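Local coordinates for protein whirlin (Mus musculus, PDB 6FDD) that serves as a scaffold of the USH2 complex in hearing and vision, needed to elongate and maintain the stereocilia of inner-ear hair cells, at residues M48-F51 / E52-N55; S64-R67 / S68-S71. One frame throughout, in Å; residues are numbered along the deposited sequence.

In the fold
Contacts 1 and 2 illustrate how a small all-helical domain, the HHD2 domain of whirlin, ends its helices. Contact 1 comes first along the chain and covers the C-terminal end of helix 43-53; contact 2 follows, where helix 62-67 runs into the loop before helix 75-81. Their centres lie about 15 Å apart, on opposite sides of the chain's centre, yet the two meet in the core, with Leu50 CD1 4.2 Å from Val66 CG1. Both lean on helix 23-37, which Leu50, Leu53 and Leu54 touch from one contact and Val66, Ile69 and Ile70 from the other. Two helix ends thus contribute to one apolar interior.

Contact 1. Residues M48-F51 / E52-N55; sequences MALF and ELLN
Leu50 O is gripped by two backbone amides at the C-terminal end of helix 43-53. Leu54 N gives it the strong bond, 2.8 Å long with an N-H...O angle of 166°; Leu53 N adds a weak one at 3.1 Å. This is a worked case of how an alpha-helix runs out in a helical bundle. Just upstream, the i to i+4 pattern is already in place, with Glu52 N bonded to Met48 O and Leu53 N to Ala49 O. At Leu54 the chain leaves helical geometry, and this residue becomes the centre of an inverse gamma turn, with Asn55 N weakly bonded to Leu53 O.

The leucines face the bundle, whereas Glu52 faces solvent. Leu54 turns its CG beside its own backbone N (chi1 -52°), which lays the branch over the acceptor it bonds, CG being 3.3 Å from Leu50 O. Its CD1 then meets Leu50 CB at 4.2 Å. Leu53 comes alongside the same leucine, its CD2 packing against Leu50 CD2. The three leucines also rest on helix 23-37, through Leu33 and Met29, while Leu62 and Leu63 of helix 62-67 touch Leu54. On the solvent-facing side, Glu52 bends at chi2 and its carboxylate leads away from the preceding turn. The aliphatic part of that side chain stays close to the backbone: Glu52 CG lies 3.5 Å from Met48 O.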
loop_
_atom_site.group_PDB
_atom_site.type_symbol
_atom_site.label_atom_id
_atom_site.label_comp_id
_atom_site.label_asym_id
_atom_site.label_seq_id
_atom_site.Cartn_x
_atom_site.Cartn_y
_atom_site.Cartn_z
HETATM N N MSE A 48 -6.280 -0.848 -5.575
HETATM C CA MSE A 48 -7.422 -1.780 -5.533
HETATM C C MSE A 48 -7.055 -3.116 -4.876
HETATM O O MSE A 48 -7.824 -3.636 -4.063
HETATM C CB MSE A 48 -8.009 -1.959 -6.926
HETATM C CG MSE A 48 -8.623 -0.663 -7.446
HETATM SE SE MSE A 48 -9.617 -0.924 -9.063
HETATM C CE MSE A 48 -8.228 -1.473 -10.225
ATOM N N ALA A 49 -5.847 -3.622 -5.154
ATOM C CA ALA A 49 -5.360 -4.868 -4.549
ATOM C C ALA A 49 -5.202 -4.682 -3.042
ATOM O O ALA A 49 -5.575 -5.565 -2.271
ATOM C CB ALA A 49 -4.043 -5.269 -5.175
ATOM N N LEU A 50 -4.690 -3.515 -2.614
ATOM C CA LEU A 50 -4.531 -3.212 -1.183
ATOM C C LEU A 50 -5.873 -3.055 -0.480
ATOM O O LEU A 50 -5.999 -3.466 0.670
ATOM C CB LEU A 50 -3.629 -1.990 -0.958
ATOM C CG LEU A 50 -2.151 -2.190 -1.377
ATOM C CD1 LEU A 50 -1.342 -0.996 -1.033
ATOM C CD2 LEU A 50 -1.508 -3.406 -0.685
ATOM N N PHE A 51 -6.902 -2.510 -1.177
ATOM C CA PHE A 51 -8.249 -2.413 -0.605
ATOM C C PHE A 51 -8.806 -3.829 -0.294
ATOM O O PHE A 51 -9.553 -4.007 0.671
ATOM C CB PHE A 51 -9.189 -1.702 -1.598
ATOM C CG PHE A 51 -9.048 -0.196 -1.742
ATOM C CD1 PHE A 51 -8.452 0.562 -0.744
ATOM C CD2 PHE A 51 -9.620 0.472 -2.824
ATOM C CE1 PHE A 51 -8.378 1.961 -0.850
ATOM C CE2 PHE A 51 -9.538 1.873 -2.933
ATOM C CZ PHE A 51 -8.913 2.604 -1.948
ATOM N N GLU A 52 -8.431 -4.823 -1.116
ATOM C CA GLU A 52 -8.856 -6.221 -0.918
ATOM C C GLU A 52 -8.128 -6.850 0.278
ATOM O O GLU A 52 -8.679 -7.704 0.970
ATOM C CB GLU A 52 -8.601 -7.059 -2.179
ATOM C CG GLU A 52 -9.432 -6.633 -3.378
ATOM C CD GLU A 52 -10.933 -6.863 -3.285
ATOM O OE1 GLU A 52 -11.393 -7.578 -2.364
ATOM O OE2 GLU A 52 -11.645 -6.370 -4.186
ATOM N N LEU A 53 -6.898 -6.425 0.517
ATOM C CA LEU A 53 -6.072 -6.957 1.604
ATOM C C LEU A 53 -6.368 -6.325 2.968
ATOM O O LEU A 53 -6.443 -7.028 3.977
ATOM C CB LEU A 53 -4.585 -6.738 1.239
ATOM C CG LEU A 53 -3.543 -7.231 2.240
ATOM C CD1 LEU A 53 -3.516 -8.766 2.294
ATOM C CD2 LEU A 53 -2.167 -6.688 1.883
ATOM N N LEU A 54 -6.468 -4.994 3.006
ATOM C CA LEU A 54 -6.605 -4.216 4.241
ATOM C C LEU A 54 -8.065 -4.111 4.680
ATOM O O LEU A 54 -8.721 -3.091 4.455
ATOM C CB LEU A 54 -5.922 -2.844 4.046
ATOM C CG LEU A 54 -4.471 -2.891 3.532
ATOM C CD1 LEU A 54 -3.951 -1.503 3.247
ATOM C CD2 LEU A 54 -3.540 -3.655 4.509
ATOM N N ASN A 55 -8.573 -5.198 5.286
ATOM C CA ASN A 55 -9.984 -5.333 5.658
ATOM C C ASN A 55 -10.415 -4.595 6.924
ATOM O O ASN A 55 -11.576 -4.207 7.009
ATOM C CB ASN A 55 -10.385 -6.803 5.749
ATOM C CG ASN A 55 -9.641 -7.591 6.800
ATOM O OD1 ASN A 55 -8.418 -7.591 6.848
ATOM N ND2 ASN A 55 -10.357 -8.286 7.664
#

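Contact 2. Residues S64-R67 / S68-S71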
loop_
_atom_site.group_PDB
_atom_site.type_symbol
_atom_site.label_atom_id
_atom_site.label_comp_id
_atom_site.label_asym_id
_atom_site.label_seq_id
_atom_site.Cartn_x
_atom_site.Cartn_y
_atom_site.Cartn_z
ATOM N N SER A 64 -1.445 5.149 4.499
ATOM C CA SER A 64 -0.728 6.420 4.722
ATOM C C SER A 64 0.795 6.173 4.705
ATOM O O SER A 64 1.543 7.032 4.243
ATOM C CB SER A 64 -1.171 7.109 6.010
ATOM O OG SER A 64 -0.884 6.332 7.160
ATOM N N GLU A 65 1.242 4.975 5.138
ATOM C CA GLU A 65 2.661 4.603 5.077
ATOM C C GLU A 65 3.046 4.275 3.639
ATOM O O GLU A 65 4.128 4.656 3.196
ATOM C CB GLU A 65 2.979 3.425 6.011
ATOM C CG GLU A 65 2.608 3.642 7.473
ATOM C CD GLU A 65 3.491 4.566 8.294
ATOM O OE1 GLU A 65 4.504 5.082 7.765
ATOM O OE2 GLU A 65 3.169 4.762 9.488
ATOM N N VAL A 66 2.141 3.595 2.884
ATOM C CA VAL A 66 2.357 3.271 1.463
ATOM C C VAL A 66 2.519 4.554 0.646
ATOM O O VAL A 66 3.347 4.598 -0.258
ATOM C CB VAL A 66 1.236 2.343 0.903
ATOM C CG1 VAL A 66 1.288 2.218 -0.624
ATOM C CG2 VAL A 66 1.291 0.970 1.560
ATOM N N ARG A 67 1.733 5.595 0.961
ATOM C CA ARG A 67 1.783 6.883 0.258
ATOM C C ARG A 67 3.214 7.440 0.181
ATOM O O ARG A 67 3.621 7.943 -0.864
ATOM C CB ARG A 67 0.850 7.904 0.932
ATOM C CG ARG A 67 0.587 9.123 0.069
ATOM C CD ARG A 67 -0.232 10.183 0.775
ATOM N NE ARG A 67 -0.475 11.322 -0.114
ATOM C CZ ARG A 67 0.351 12.356 -0.258
ATOM N NH1 ARG A 67 1.479 12.418 0.444
ATOM N NH2 ARG A 67 0.059 13.332 -1.104
ATOM N N SER A 68 3.972 7.294 1.275
ATOM C CA SER A 68 5.349 7.777 1.400
ATOM C C SER A 68 6.363 7.058 0.487
ATOM O O SER A 68 7.432 7.614 0.238
ATOM C CB SER A 68 5.799 7.694 2.853
ATOM O OG SER A 68 4.876 8.356 3.700
ATOM N N ILE A 69 6.033 5.853 -0.025
ATOM C CA ILE A 69 6.967 5.082 -0.843
ATOM C C ILE A 69 6.602 5.045 -2.347
ATOM O O ILE A 69 7.404 4.537 -3.134
ATOM C CB ILE A 69 7.213 3.651 -0.258
ATOM C CG1 ILE A 69 5.933 2.790 -0.175
ATOM C CG2 ILE A 69 7.896 3.732 1.113
ATOM C CD1 ILE A 69 5.621 1.955 -1.402
ATOM N N ILE A 70 5.432 5.582 -2.752
ATOM C CA ILE A 70 5.033 5.604 -4.169
ATOM C C ILE A 70 5.717 6.772 -4.934
ATOM O O ILE A 70 6.149 7.741 -4.300
ATOM C CB ILE A 70 3.487 5.555 -4.384
ATOM C CG1 ILE A 70 2.789 6.865 -3.986
ATOM C CG2 ILE A 70 2.836 4.348 -3.700
ATOM C CD1 ILE A 70 2.083 7.464 -5.109
ATOM N N SER A 71 5.812 6.676 -6.287
ATOM C CA SER A 71 6.463 7.697 -7.117
ATOM C C SER A 71 5.772 9.062 -6.971
ATOM O O SER A 71 4.544 9.117 -7.055
ATOM C CB SER A 71 6.488 7.272 -8.581
ATOM O OG SER A 71 7.109 8.254 -9.390
HETATM O O HOH W 1 5.609 9.377 -2.080
HETATM O O HOH W 2 2.789 10.740 2.534
#
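Val66 O and the backbone N of Ile69 form a sound backbone bond, 3.0 Å with an N-H...O angle of 157°, although the donor stands well above the carbonyl plane. Ile70 N reaches the same oxygen weakly at 3.4 Å, and Ser68 N is likewise weakly bonded to Glu65 O. The sound bond thus spans i to i+3, while the i+4 bond to the same oxygen is weak.

Apolar groups close around Val66 O. Ile69 has CG1 between its backbone N and carbonyl carbon (chi1 61°), bringing that carbon to 3.2 Å from Val66 O. Ile70 CG2 lies 3.5 Å from Val66 O as well, and 4.0 Å from Val66 CG1, the two side chains crossing at about a right angle. Separately, Ile70 CG1 lies against Arg67 O.

Two waters join the backbone and the polar edge. One donates to Arg67 O at 2.7 Å and also to Ile70 O. The other lies in the guanidinium plane at its edge, accepting from Arg67 NH1 at 3.0 Å and bonding weakly to Ser68 OG.

Farther out, the extended chain of Arg67 carries NE to a salt bridge with Asp79 of helix 75-81. Ile70, buried, touches Leu75 and Phe78 of that helix and Tyr36 of helix 23-37, whose hydroxyl also bonds Ser71 N; Ile69 rests on Leu33. Val66 packs on Leu13, Met29 and Met46, so three helices meet this valine. Hydrogen bonds that thin out, with a water spanning Arg67 O and Ile70 O, belong to the C-terminal end of a helix, which here leads toward helix 75-81 of the all-helical HHD2 domain.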